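Local atomic coordinates of uncharacterized protein (Pseudomonas syringae pv. tomato, PDB entry 3K4I), a protein that is of unknown function but belongs to the aldolase/RraA family, and forms a three-chain assembly that binds magnesium ions. Residues A75-Q80 with D102-F107; G84-S89 with G115-G120; H106-N111 with C131-F136. All coordinates share one frame; numbering follows the deposited sequence.

Helix 102-110 ties the three contacts together. In contact 1 its first turns meet the 3-10 turn 76-80; contact 3, centred about 9 Å away, uses its later turns against 131-136 and shares His106 and Phe107. Contact 2 pairs the two parallel strands that precede and follow this helix, its centre about 12 Å from that of contact 1 and 11 Å from that of contact 3. Contacts 1 and 2 touch at Ile78 CD1 and Ile87 CD1, 3.9 Å apart; contacts 2 and 3 meet at Phe136 O and Ile118 N, 2.8 Å apart, a probable hydrogen bond. The magnesium ion sits on Asp102 at the start of the helix, with the His106 side chain about 8 Å away.

Contact 1 of 3, residues A75-Q80 with D102-F107. With MG (magnesium ion), chain H.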
ATOM      1  N   ALA C  75      11.666  -5.504 -22.395  1.00 27.58           N
ATOM      2  CA  ALA C  75      11.380  -4.085 -22.639  1.00 27.29           C
ATOM      3  C   ALA C  75      11.304  -3.778 -24.137  1.00 26.08           C
ATOM      4  O   ALA C  75      10.560  -2.901 -24.549  1.00 24.51           O
ATOM      5  CB  ALA C  75      12.424  -3.207 -21.972  1.00 27.10           C
ATOM      6  N   ASN C  76      12.070  -4.527 -24.933  1.00 26.20           N
ATOM      7  CA  ASN C  76      12.166  -4.337 -26.392  1.00 25.08           C
ATOM      8  C   ASN C  76      10.872  -4.005 -27.167  1.00 22.66           C
ATOM      9  O   ASN C  76      10.919  -3.203 -28.117  1.00 24.26           O
ATOM     10  CB  ASN C  76      12.877  -5.529 -27.040  1.00 26.69           C
ATOM     11  CG  ASN C  76      12.278  -6.846 -26.637  1.00 36.62           C
ATOM     12  OD1 ASN C  76      11.090  -7.081 -26.837  1.00 28.03           O
ATOM     13  ND2 ASN C  76      13.097  -7.719 -26.059  1.00 27.27           N
ATOM     14  N   TYR C  77       9.731  -4.575 -26.753  1.00 17.66           N
ATOM     15  CA  TYR C  77       8.445  -4.311 -27.411  1.00 13.18           C
ATOM     16  C   TYR C  77       8.034  -2.848 -27.382  1.00 11.10           C
ATOM     17  O   TYR C  77       7.129  -2.457 -28.115  1.00 11.01           O
ATOM     18  CB  TYR C  77       7.298  -5.083 -26.755  1.00 11.48           C
ATOM     19  CG  TYR C  77       6.907  -4.591 -25.348  1.00 10.73           C
ATOM     20  CD1 TYR C  77       7.457  -5.168 -24.204  1.00 10.83           C
ATOM     21  CD2 TYR C  77       5.980  -3.545 -25.171  1.00 10.62           C
ATOM     22  CE1 TYR C  77       7.107  -4.718 -22.913  1.00 10.33           C
ATOM     23  CE2 TYR C  77       5.633  -3.089 -23.900  1.00 10.44           C
ATOM     24  CZ  TYR C  77       6.188  -3.682 -22.772  1.00 10.58           C
ATOM     25  OH  TYR C  77       5.835  -3.232 -21.508  1.00 10.12           O
ATOM     26  N   ILE C  78       8.625  -2.082 -26.474  1.00  9.58           N
ATOM     27  CA  ILE C  78       8.096  -0.754 -26.184  1.00  9.09           C
ATOM     28  C   ILE C  78       8.225   0.193 -27.370  1.00  8.70           C
ATOM     29  O   ILE C  78       7.416   1.114 -27.498  1.00  7.51           O
ATOM     30  CB  ILE C  78       8.695  -0.140 -24.896  1.00  8.31           C
ATOM     31  CG1 ILE C  78       7.687   0.848 -24.284  1.00  5.66           C
ATOM     32  CG2 ILE C  78      10.133   0.328 -25.125  1.00  7.26           C
ATOM     33  CD1 ILE C  78       7.934   1.265 -22.862  1.00  9.26           C
ATOM     34  N   ASP C  79       9.223  -0.022 -28.233  1.00  9.45           N
ATOM     35  CA  ASP C  79       9.320   0.787 -29.473  1.00 11.26           C
ATOM     36  C   ASP C  79       8.084   0.703 -30.371  1.00 12.18           C
ATOM     37  O   ASP C  79       7.902   1.544 -31.254  1.00 13.38           O
ATOM     38  CB  ASP C  79      10.546   0.359 -30.296  1.00 12.58           C
ATOM     39  CG  ASP C  79      11.842   0.928 -29.755  1.00 15.03           C
ATOM     40  OD1 ASP C  79      11.830   2.077 -29.259  1.00 12.81           O
ATOM     41  OD2 ASP C  79      12.885   0.234 -29.857  1.00 13.75           O
ATOM     42  N   GLN C  80       7.271  -0.328 -30.178  1.00 11.35           N
ATOM     43  CA  GLN C  80       6.077  -0.573 -30.990  1.00 11.47           C
ATOM     44  C   GLN C  80       4.820   0.158 -30.494  1.00  9.50           C
ATOM     45  O   GLN C  80       3.825   0.210 -31.210  1.00  8.29           O
ATOM     46  CB  GLN C  80       5.779  -2.084 -31.015  1.00 13.46           C
ATOM     47  CG  GLN C  80       6.959  -2.954 -31.388  1.00 33.71           C
ATOM     48  CD  GLN C  80       6.531  -4.310 -31.941  1.00 17.27           C
ATOM     49  OE1 GLN C  80       7.197  -4.865 -32.835  1.00 35.01           O
ATOM     50  NE2 GLN C  80       5.399  -4.821 -31.472  1.00 33.99           N
ATOM     51  N   ASP C 102      12.913   1.648 -14.667  1.00  8.72           N
ATOM     52  CA  ASP C 102      13.290   3.038 -14.992  1.00  8.96           C
ATOM     53  C   ASP C 102      13.398   3.342 -16.477  1.00  8.78           C
ATOM     54  O   ASP C 102      12.887   4.384 -16.938  1.00  9.23           O
ATOM     55  CB  ASP C 102      14.552   3.497 -14.232  1.00 10.04           C
ATOM     56  CG  ASP C 102      15.773   2.573 -14.416  1.00  8.61           C
ATOM     57  OD1 ASP C 102      15.818   1.649 -15.270  1.00 11.42           O
ATOM     58  OD2 ASP C 102      16.745   2.806 -13.659  1.00 12.57           O
ATOM     59  N   ILE C 103      14.082   2.464 -17.216  1.00  8.13           N
ATOM     60  CA  ILE C 103      14.258   2.648 -18.660  1.00  8.32           C
ATOM     61  C   ILE C 103      12.900   2.786 -19.354  1.00  7.78           C
ATOM     62  O   ILE C 103      12.657   3.766 -20.098  1.00  7.48           O
ATOM     63  CB  ILE C 103      15.108   1.526 -19.268  1.00  9.20           C
ATOM     64  CG1 ILE C 103      16.572   1.633 -18.800  1.00 10.38           C
ATOM     65  CG2 ILE C 103      15.075   1.560 -20.783  1.00 10.62           C
ATOM     66  CD1 ILE C 103      17.426   0.399 -19.183  1.00 10.61           C
HETATM   67  N   MSE C 104      12.009   1.845 -19.060  1.00  8.01           N
HETATM   68  CA  MSE C 104      10.681   1.838 -19.662  1.00  9.79           C
HETATM   69  C   MSE C 104       9.884   3.079 -19.244  1.00  8.55           C
HETATM   70  O   MSE C 104       9.182   3.666 -20.065  1.00  7.67           O
HETATM   71  CB  MSE C 104       9.956   0.532 -19.345  1.00 14.43           C
HETATM   72  CG  MSE C 104      10.725  -0.627 -19.920  1.00 11.30           C
HETATM   73 SE   MSE C 104      10.192  -2.333 -19.218  1.00 25.15          SE
HETATM   74  CE  MSE C 104       8.777  -2.571 -20.440  1.00 12.15           C
ATOM     75  N   THR C 105      10.010   3.471 -17.970  1.00  7.50           N
ATOM     76  CA  THR C 105       9.363   4.694 -17.475  1.00  7.05           C
ATOM     77  C   THR C 105       9.846   5.931 -18.223  1.00  6.27           C
ATOM     78  O   THR C 105       9.041   6.706 -18.681  1.00  6.24           O
ATOM     79  CB  THR C 105       9.662   4.919 -15.997  1.00  7.44           C
ATOM     80  OG1 THR C 105       9.172   3.803 -15.241  1.00  6.15           O
ATOM     81  CG2 THR C 105       9.038   6.193 -15.501  1.00  6.60           C
ATOM     82  N   HIS C 106      11.159   6.105 -18.329  1.00  6.28           N
ATOM     83  CA  HIS C 106      11.692   7.221 -19.104  1.00  7.35           C
ATOM     84  C   HIS C 106      11.251   7.152 -20.553  1.00  7.29           C
ATOM     85  O   HIS C 106      10.945   8.181 -21.162  1.00  8.10           O
ATOM     86  CB  HIS C 106      13.218   7.338 -18.983  1.00  8.87           C
ATOM     87  CG  HIS C 106      13.667   7.764 -17.622  1.00 11.73           C
ATOM     88  ND1 HIS C 106      13.518   9.054 -17.164  1.00 11.37           N
ATOM     89  CD2 HIS C 106      14.236   7.068 -16.609  1.00 10.49           C
ATOM     90  CE1 HIS C 106      13.983   9.136 -15.927  1.00 11.85           C
ATOM     91  NE2 HIS C 106      14.415   7.942 -15.565  1.00 12.13           N
ATOM     92  N   PHE C 107      11.257   5.954 -21.118  1.00  6.01           N
ATOM     93  CA  PHE C 107      10.790   5.803 -22.498  1.00  6.31           C
ATOM     94  C   PHE C 107       9.329   6.252 -22.645  1.00  5.94           C
ATOM     95  O   PHE C 107       8.999   7.048 -23.560  1.00  6.07           O
ATOM     96  CB  PHE C 107      10.950   4.367 -22.992  1.00  6.68           C
ATOM     97  CG  PHE C 107      10.601   4.211 -24.444  1.00  5.84           C
ATOM     98  CD1 PHE C 107      11.599   4.299 -25.409  1.00  6.46           C
ATOM     99  CD2 PHE C 107       9.282   4.052 -24.845  1.00  5.08           C
ATOM    100  CE1 PHE C 107      11.292   4.212 -26.771  1.00  5.82           C
ATOM    101  CE2 PHE C 107       8.956   3.957 -26.202  1.00  6.14           C
ATOM    102  CZ  PHE C 107       9.958   4.000 -27.159  1.00  5.25           C
TER
HETATM  103 MG    MG H 501      18.210   1.593 -12.874  1.00 21.03          MG
HETATM  104  O   HOH W   1      17.079  -0.053 -13.080  1.00 15.96           O
HETATM  105  O   HOH W   2      17.397   1.951 -11.035  1.00 23.53           O
HETATM  106  O   HOH W   3      19.606   0.558 -11.883  1.00 20.72           O
HETATM  107  O   HOH W   4      19.504   3.151 -12.668  1.00 18.40           O
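Ile78 packs against Phe107 by two of its branches. Its CG2 lies 3.9 Å from the centroid of the Phe107 ring and 12° off the ring normal, a CH-pi contact over the centre of one face. CG1 of Ile78 comes nearest to Phe107 CD2, at 3.6 Å, as the two side chains slide past each other in opposite directions. Diagonally across the ring from CD2, Asp79 OD1 approaches Phe107 CE1 at 3.3 Å, obliquely, with carboxylate and ring planes 65° apart. The second cluster forms round Met104, modelled as selenomethionine: Ala75 CB touches Met104 SE at 3.7 Å. A bend at chi3 (85°) then turns CE of Met104 toward Tyr77, where it comes within 3.2 Å of Tyr77 OH, the side chains crossing at about a right angle. Ile78 CD1, 4.1 Å from Met104 CB, links the two clusters.

Around this shell, Phe58, Val60 and Tyr62 of strand 53-63 pack on Tyr77, while the Asp79 carboxylate accepts hydrogen bonds from the backbone N atoms of Leu213 and Glu214 of the second subunit. At the start of the helix, Asp102 OD2 binds the magnesium ion at 2.1 Å; four waters and Glu200 OE1 of the second subunit complete six ligands. Asp102 OD1 takes a weak hydrogen bond from Ile103 N (2.7 Å), and Asp124 OD2 receives the Asp102 N-H.

No hydrogen bond joins the two segments, so the 3-10 turn 76-80, between strands 53-63 and 85-90, meets the helix through apolar and CH-pi contacts, with oxygens of Ile78 and Asp79 also touching the Phe107 ring. Their polar ends work across the subunit boundary: both Asp79 oxygens are satisfied there, and the metal joins Asp102 to a carboxylate of the neighbouring chain, probably offsetting the repulsion between the two acids.

Contact 2 of 3, residues G84-S89 with G115-G120; sequences GSVIVS and GTVIDG
Ile87 and Ser89 each bond twice to the neighbouring strand, in the alternating pattern of a parallel pair whose short axes approach to 4.6 Å with directions 16° apart. Ile87 N gives to Gly115 O at 2.9 Å, and Val117 N to Ile87 O at 2.8 Å. Ser89 N then gives to Val117 O, and Asp119 N to Ser89 O. The Gly115 bond is the most bent of the four (155° at the hydrogen); the other three are straighter. Each acceptor carbonyl also has a CA-H contact, for example Val88 CA to Val117 O at 3.3 Å.

Val86, Val88 and Val117 share one face of the sheet. Val86 CG1, anti to its backbone N (chi1 169°), meets Val117 CG2 at 3.9 Å as the two side chains cross obliquely. Val88 lies side by side with Val117, pointing the same way, its CG2 4.2 Å from Val117 CB. Met171 and Cys173 of strand 170-174 pack on these valines. The other face carries Ile87, Ser89, Thr116 and Ile118. Here Ile87 CB is 4.0 Å from Thr116 OG1, whose hydroxyl is hydrogen-bonded to Tyr133 OH; Trp100 packs on Thr116 and Ile118. Asp119, the centre of an inverse gamma turn, forms a salt bridge with Arg138 through OD1 and a hydrogen bond with Ser90 OG through OD2.

These are the two strands of a beta-alpha-beta unit, connected through helix 102-110, with strands 53-63 and 135-137 continuing the sheet. Its chemistry is divided: the four backbone bonds carry the polar pairing between the strands, one face is made of branched aliphatic side chains, and the buried charge of Asp119 is probably offset by Arg138, just after strand 135-137.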
ATOM      1  N   GLY C  84      -0.461   7.541 -26.812  1.00  5.64           N
ATOM      2  CA  GLY C  84      -1.827   7.540 -26.304  1.00  4.20           C
ATOM      3  C   GLY C  84      -2.210   6.201 -25.725  1.00  4.32           C
ATOM      4  O   GLY C  84      -3.341   6.032 -25.245  1.00  4.82           O
ATOM      5  N   SER C  85      -1.255   5.271 -25.756  1.00  2.91           N
ATOM      6  CA  SER C  85      -1.497   3.925 -25.206  1.00  4.54           C
ATOM      7  C   SER C  85      -1.399   3.898 -23.706  1.00  4.02           C
ATOM      8  O   SER C  85      -0.623   4.646 -23.117  1.00  4.34           O
ATOM      9  CB  SER C  85      -0.473   2.946 -25.745  1.00  5.84           C
ATOM     10  OG  SER C  85      -0.598   2.793 -27.144  1.00  9.24           O
ATOM     11  N   VAL C  86      -2.167   2.991 -23.088  1.00  3.72           N
ATOM     12  CA  VAL C  86      -1.874   2.511 -21.735  1.00  4.82           C
ATOM     13  C   VAL C  86      -1.396   1.060 -21.913  1.00  4.58           C
ATOM     14  O   VAL C  86      -2.108   0.276 -22.479  1.00  6.53           O
ATOM     15  CB  VAL C  86      -3.149   2.543 -20.870  1.00  5.25           C
ATOM     16  CG1 VAL C  86      -2.968   1.809 -19.554  1.00  7.59           C
ATOM     17  CG2 VAL C  86      -3.593   4.010 -20.615  1.00  8.23           C
ATOM     18  N   ILE C  87      -0.197   0.729 -21.427  1.00  4.21           N
ATOM     19  CA  ILE C  87       0.382  -0.592 -21.606  1.00  4.29           C
ATOM     20  C   ILE C  87      -0.239  -1.468 -20.525  1.00  5.13           C
ATOM     21  O   ILE C  87      -0.296  -1.051 -19.375  1.00  5.91           O
ATOM     22  CB  ILE C  87       1.926  -0.538 -21.452  1.00  5.27           C
ATOM     23  CG1 ILE C  87       2.560   0.157 -22.667  1.00  3.40           C
ATOM     24  CG2 ILE C  87       2.492  -2.001 -21.248  1.00  3.66           C
ATOM     25  CD1 ILE C  87       4.099   0.503 -22.559  1.00  5.64           C
ATOM     26  N   VAL C  88      -0.731  -2.647 -20.907  1.00  5.11           N
ATOM     27  CA  VAL C  88      -1.355  -3.556 -19.938  1.00  4.73           C
ATOM     28  C   VAL C  88      -0.567  -4.826 -20.060  1.00  4.46           C
ATOM     29  O   VAL C  88      -0.613  -5.462 -21.106  1.00  4.00           O
ATOM     30  CB  VAL C  88      -2.843  -3.815 -20.215  1.00  4.79           C
ATOM     31  CG1 VAL C  88      -3.430  -4.806 -19.163  1.00  6.83           C
ATOM     32  CG2 VAL C  88      -3.620  -2.497 -20.211  1.00  5.58           C
ATOM     33  N   SER C  89       0.166  -5.169 -18.992  1.00  6.89           N
ATOM     34  CA  SER C  89       1.144  -6.243 -19.018  1.00  7.38           C
ATOM     35  C   SER C  89       0.714  -7.339 -18.099  1.00  6.14           C
ATOM     36  O   SER C  89       0.383  -7.078 -16.929  1.00  6.37           O
ATOM     37  CB  SER C  89       2.525  -5.741 -18.583  1.00  9.75           C
ATOM     38  OG  SER C  89       3.089  -4.931 -19.594  1.00 18.48           O
ATOM     39  N   GLY C 115       0.376   5.382 -19.288  1.00  6.62           N
ATOM     40  CA  GLY C 115       0.447   4.657 -18.032  1.00  6.10           C
ATOM     41  C   GLY C 115       0.687   3.174 -18.283  1.00  5.14           C
ATOM     42  O   GLY C 115       0.641   2.688 -19.431  1.00  4.11           O
ATOM     43  N   THR C 116       0.927   2.458 -17.205  1.00  5.73           N
ATOM     44  CA  THR C 116       1.198   1.029 -17.282  1.00  6.17           C
ATOM     45  C   THR C 116       0.419   0.334 -16.193  1.00  5.58           C
ATOM     46  O   THR C 116       0.476   0.742 -15.026  1.00  6.62           O
ATOM     47  CB  THR C 116       2.705   0.725 -17.140  1.00  7.38           C
ATOM     48  OG1 THR C 116       3.375   1.317 -18.249  1.00  5.01           O
ATOM     49  CG2 THR C 116       2.952  -0.761 -17.232  1.00  4.88           C
ATOM     50  N   VAL C 117      -0.293  -0.713 -16.597  1.00  4.42           N
ATOM     51  CA  VAL C 117      -1.119  -1.529 -15.702  1.00  4.75           C
ATOM     52  C   VAL C 117      -0.465  -2.906 -15.707  1.00  4.61           C
ATOM     53  O   VAL C 117      -0.279  -3.465 -16.791  1.00  6.17           O
ATOM     54  CB  VAL C 117      -2.539  -1.633 -16.272  1.00  5.99           C
ATOM     55  CG1 VAL C 117      -3.373  -2.584 -15.458  1.00  5.50           C
ATOM     56  CG2 VAL C 117      -3.181  -0.267 -16.309  1.00  5.85           C
ATOM     57  N   ILE C 118      -0.175  -3.477 -14.529  1.00  5.15           N
ATOM     58  CA  ILE C 118       0.564  -4.747 -14.446  1.00  5.52           C
ATOM     59  C   ILE C 118      -0.102  -5.802 -13.583  1.00  4.44           C
ATOM     60  O   ILE C 118      -0.327  -5.592 -12.385  1.00  3.84           O
ATOM     61  CB  ILE C 118       2.018  -4.551 -13.940  1.00  6.51           C
ATOM     62  CG1 ILE C 118       2.719  -3.445 -14.726  1.00  5.99           C
ATOM     63  CG2 ILE C 118       2.807  -5.837 -14.088  1.00  6.51           C
ATOM     64  CD1 ILE C 118       4.084  -3.083 -14.179  1.00  8.53           C
ATOM     65  N   ASP C 119      -0.384  -6.938 -14.222  1.00  5.26           N
ATOM     66  CA  ASP C 119      -0.813  -8.153 -13.524  1.00  6.02           C
ATOM     67  C   ASP C 119       0.504  -8.829 -13.130  1.00  5.66           C
ATOM     68  O   ASP C 119       0.962  -9.761 -13.778  1.00  6.03           O
ATOM     69  CB  ASP C 119      -1.683  -9.001 -14.466  1.00  7.57           C
ATOM     70  CG  ASP C 119      -1.931 -10.422 -13.952  1.00 10.91           C
ATOM     71  OD1 ASP C 119      -2.066 -10.591 -12.745  1.00  7.05           O
ATOM     72  OD2 ASP C 119      -1.984 -11.344 -14.797  1.00  9.66           O
ATOM     73  N   GLY C 120       1.095  -8.332 -12.047  1.00  5.72           N
ATOM     74  CA  GLY C 120       2.477  -8.584 -11.728  1.00  5.67           C
ATOM     75  C   GLY C 120       3.021  -7.390 -10.970  1.00  5.50           C
ATOM     76  O   GLY C 120       2.258  -6.580 -10.442  1.00  6.00           O
TER

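Contact 3 of 3, residues H106-N111 with C131-F136; sequences HFALAN and CNYPLF
Ala108 and Leu109 both approach the Tyr133 ring obliquely: Ala108 CB lies 3.5 Å from CE1 of Tyr133, and Leu109 CD2 is 3.7 Å from its neighbour in the ring, Tyr133 CD1. The His106 ring takes Cys131 SG at 4.4 Å from its centroid, 38° off the normal, a slanting sulfur-aromatic contact closest at CE1. On the Phe107 ring, Asn111 ND2 sits 3.3 Å above the centre of the face turned away from Ile78. The same ND2 donates to Phe107 O at 2.8 Å, with the acceptor in the Asn111 amide plane. Since Ala110 N also bonds Phe107 O, from the opposite face of the carbonyl plane, this one oxygen is gripped by two donors.

The opposing segment runs from the loop after helix 125-130 into strand 135-137; the contacts come from the loop. Asn132, with positive phi, closes that helix in a Schellman motif, and Cys131 and Tyr133 on its two sides both face helix 102-110. Leu109 spans them, CD1 standing 4.0 Å from Cys131 CB. Tyr133 CG is anti to its backbone N (chi1 -180°); the Tyr133 and Leu109 side chains slide past each other in opposite directions. Ile204 of the second subunit packs on His106.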
ATOM      1  N   HIS C 106      11.159   6.105 -18.329  1.00  6.28           N
ATOM      2  CA  HIS C 106      11.692   7.221 -19.104  1.00  7.35           C
ATOM      3  C   HIS C 106      11.251   7.152 -20.553  1.00  7.29           C
ATOM      4  O   HIS C 106      10.945   8.181 -21.162  1.00  8.10           O
ATOM      5  CB  HIS C 106      13.218   7.338 -18.983  1.00  8.87           C
ATOM      6  CG  HIS C 106      13.667   7.764 -17.622  1.00 11.73           C
ATOM      7  ND1 HIS C 106      13.518   9.054 -17.164  1.00 11.37           N
ATOM      8  CD2 HIS C 106      14.236   7.068 -16.609  1.00 10.49           C
ATOM      9  CE1 HIS C 106      13.983   9.136 -15.927  1.00 11.85           C
ATOM     10  NE2 HIS C 106      14.415   7.942 -15.565  1.00 12.13           N
ATOM     11  N   PHE C 107      11.257   5.954 -21.118  1.00  6.01           N
ATOM     12  CA  PHE C 107      10.790   5.803 -22.498  1.00  6.31           C
ATOM     13  C   PHE C 107       9.329   6.252 -22.645  1.00  5.94           C
ATOM     14  O   PHE C 107       8.999   7.048 -23.560  1.00  6.07           O
ATOM     15  CB  PHE C 107      10.950   4.367 -22.992  1.00  6.68           C
ATOM     16  CG  PHE C 107      10.601   4.211 -24.444  1.00  5.84           C
ATOM     17  CD1 PHE C 107      11.599   4.299 -25.409  1.00  6.46           C
ATOM     18  CD2 PHE C 107       9.282   4.052 -24.845  1.00  5.08           C
ATOM     19  CE1 PHE C 107      11.292   4.212 -26.771  1.00  5.82           C
ATOM     20  CE2 PHE C 107       8.956   3.957 -26.202  1.00  6.14           C
ATOM     21  CZ  PHE C 107       9.958   4.000 -27.159  1.00  5.25           C
ATOM     22  N   ALA C 108       8.467   5.753 -21.752  1.00  5.64           N
ATOM     23  CA  ALA C 108       7.033   6.106 -21.766  1.00  6.01           C
ATOM     24  C   ALA C 108       6.849   7.629 -21.773  1.00  6.58           C
ATOM     25  O   ALA C 108       6.025   8.169 -22.539  1.00  5.50           O
ATOM     26  CB  ALA C 108       6.342   5.516 -20.574  1.00  6.80           C
ATOM     27  N   LEU C 109       7.571   8.295 -20.880  1.00  7.48           N
ATOM     28  CA  LEU C 109       7.471   9.757 -20.746  1.00  9.49           C
ATOM     29  C   LEU C 109       7.952  10.507 -21.972  1.00 10.03           C
ATOM     30  O   LEU C 109       7.561  11.664 -22.203  1.00 10.59           O
ATOM     31  CB  LEU C 109       8.235  10.244 -19.517  1.00 12.13           C
ATOM     32  CG  LEU C 109       7.523  10.183 -18.159  1.00 16.23           C
ATOM     33  CD1 LEU C 109       7.995  11.401 -17.356  1.00 14.34           C
ATOM     34  CD2 LEU C 109       5.978  10.140 -18.275  1.00 14.99           C
ATOM     35  N   ALA C 110       8.832   9.885 -22.742  1.00  8.59           N
ATOM     36  CA  ALA C 110       9.370  10.537 -23.946  1.00  6.92           C
ATOM     37  C   ALA C 110       8.562  10.193 -25.213  1.00  7.58           C
ATOM     38  O   ALA C 110       8.761  10.801 -26.270  1.00  8.02           O
ATOM     39  CB  ALA C 110      10.849  10.135 -24.122  1.00  5.78           C
ATOM     40  N   ASN C 111       7.664   9.210 -25.102  1.00  7.55           N
ATOM     41  CA  ASN C 111       6.968   8.661 -26.276  1.00  7.06           C
ATOM     42  C   ASN C 111       5.438   8.605 -26.206  1.00  6.72           C
ATOM     43  O   ASN C 111       4.794   7.830 -26.923  1.00  6.57           O
ATOM     44  CB  ASN C 111       7.578   7.302 -26.656  1.00  7.33           C
ATOM     45  CG  ASN C 111       9.020   7.447 -27.125  1.00 11.40           C
ATOM     46  OD1 ASN C 111       9.275   7.664 -28.308  1.00  7.32           O
ATOM     47  ND2 ASN C 111       9.963   7.420 -26.181  1.00  7.56           N
ATOM     48  N   CYS C 131       9.076  10.669 -11.482  1.00 10.20           N
ATOM     49  CA  CYS C 131       8.572  11.003 -12.817  1.00  9.57           C
ATOM     50  C   CYS C 131       7.069  11.246 -12.845  1.00  8.51           C
ATOM     51  O   CYS C 131       6.528  11.624 -13.889  1.00  8.92           O
ATOM     52  CB  CYS C 131       8.893   9.887 -13.808  1.00  9.41           C
ATOM     53  SG  CYS C 131      10.642   9.831 -14.239  1.00 17.61           S
ATOM     54  N   ASN C 132       6.406  10.968 -11.727  1.00  8.00           N
ATOM     55  CA  ASN C 132       4.934  11.070 -11.612  1.00  8.88           C
ATOM     56  C   ASN C 132       4.218  10.264 -12.706  1.00  7.52           C
ATOM     57  O   ASN C 132       3.236  10.730 -13.298  1.00  7.94           O
ATOM     58  CB  ASN C 132       4.471  12.538 -11.659  1.00 10.56           C
ATOM     59  CG  ASN C 132       3.057  12.738 -11.056  1.00 10.00           C
ATOM     60  OD1 ASN C 132       2.205  13.432 -11.637  1.00 13.45           O
ATOM     61  ND2 ASN C 132       2.817  12.134  -9.913  1.00 10.93           N
ATOM     62  N   TYR C 133       4.725   9.065 -12.967  1.00  7.23           N
ATOM     63  CA  TYR C 133       4.213   8.219 -14.045  1.00  6.60           C
ATOM     64  C   TYR C 133       3.087   7.323 -13.507  1.00  5.96           C
ATOM     65  O   TYR C 133       3.240   6.694 -12.460  1.00  5.49           O
ATOM     66  CB  TYR C 133       5.322   7.342 -14.615  1.00  6.46           C
ATOM     67  CG  TYR C 133       4.827   6.450 -15.737  1.00  6.10           C
ATOM     68  CD1 TYR C 133       4.480   7.011 -16.974  1.00  6.30           C
ATOM     69  CD2 TYR C 133       4.730   5.058 -15.585  1.00  7.15           C
ATOM     70  CE1 TYR C 133       4.023   6.246 -18.013  1.00  6.24           C
ATOM     71  CE2 TYR C 133       4.271   4.260 -16.649  1.00  5.85           C
ATOM     72  CZ  TYR C 133       3.925   4.874 -17.867  1.00  6.58           C
ATOM     73  OH  TYR C 133       3.473   4.116 -18.930  1.00  6.16           O
ATOM     74  N   PRO C 134       1.948   7.257 -14.219  1.00  5.03           N
ATOM     75  CA  PRO C 134       0.836   6.480 -13.711  1.00  4.61           C
ATOM     76  C   PRO C 134       1.046   4.956 -13.822  1.00  5.41           C
ATOM     77  O   PRO C 134       0.811   4.355 -14.869  1.00  6.05           O
ATOM     78  CB  PRO C 134      -0.350   6.973 -14.554  1.00  4.77           C
ATOM     79  CG  PRO C 134       0.108   8.371 -15.060  1.00  6.39           C
ATOM     80  CD  PRO C 134       1.543   8.081 -15.382  1.00  4.79           C
ATOM     81  N   LEU C 135       1.532   4.384 -12.728  1.00  4.81           N
ATOM     82  CA  LEU C 135       1.820   2.943 -12.643  1.00  6.09           C
ATOM     83  C   LEU C 135       0.864   2.257 -11.715  1.00  6.04           C
ATOM     84  O   LEU C 135       0.683   2.678 -10.558  1.00  7.44           O
ATOM     85  CB  LEU C 135       3.245   2.730 -12.088  1.00  8.02           C
ATOM     86  CG  LEU C 135       3.647   1.269 -11.797  1.00  7.87           C
ATOM     87  CD1 LEU C 135       3.723   0.614 -13.132  1.00 10.13           C
ATOM     88  CD2 LEU C 135       4.999   1.205 -11.121  1.00  9.96           C
ATOM     89  N   PHE C 136       0.300   1.154 -12.201  1.00  6.00           N
ATOM     90  CA  PHE C 136      -0.615   0.353 -11.422  1.00  5.96           C
ATOM     91  C   PHE C 136      -0.126  -1.075 -11.459  1.00  5.07           C
ATOM     92  O   PHE C 136       0.191  -1.589 -12.538  1.00  5.82           O
ATOM     93  CB  PHE C 136      -1.992   0.511 -12.050  1.00  6.46           C
ATOM     94  CG  PHE C 136      -2.428   1.929 -12.116  1.00  4.75           C
ATOM     95  CD1 PHE C 136      -3.222   2.476 -11.105  1.00  5.89           C
ATOM     96  CD2 PHE C 136      -1.994   2.752 -13.151  1.00  6.33           C
ATOM     97  CE1 PHE C 136      -3.610   3.812 -11.152  1.00  7.09           C
ATOM     98  CE2 PHE C 136      -2.352   4.125 -13.183  1.00  7.00           C
ATOM     99  CZ  PHE C 136      -3.160   4.644 -12.176  1.00  5.72           C
TER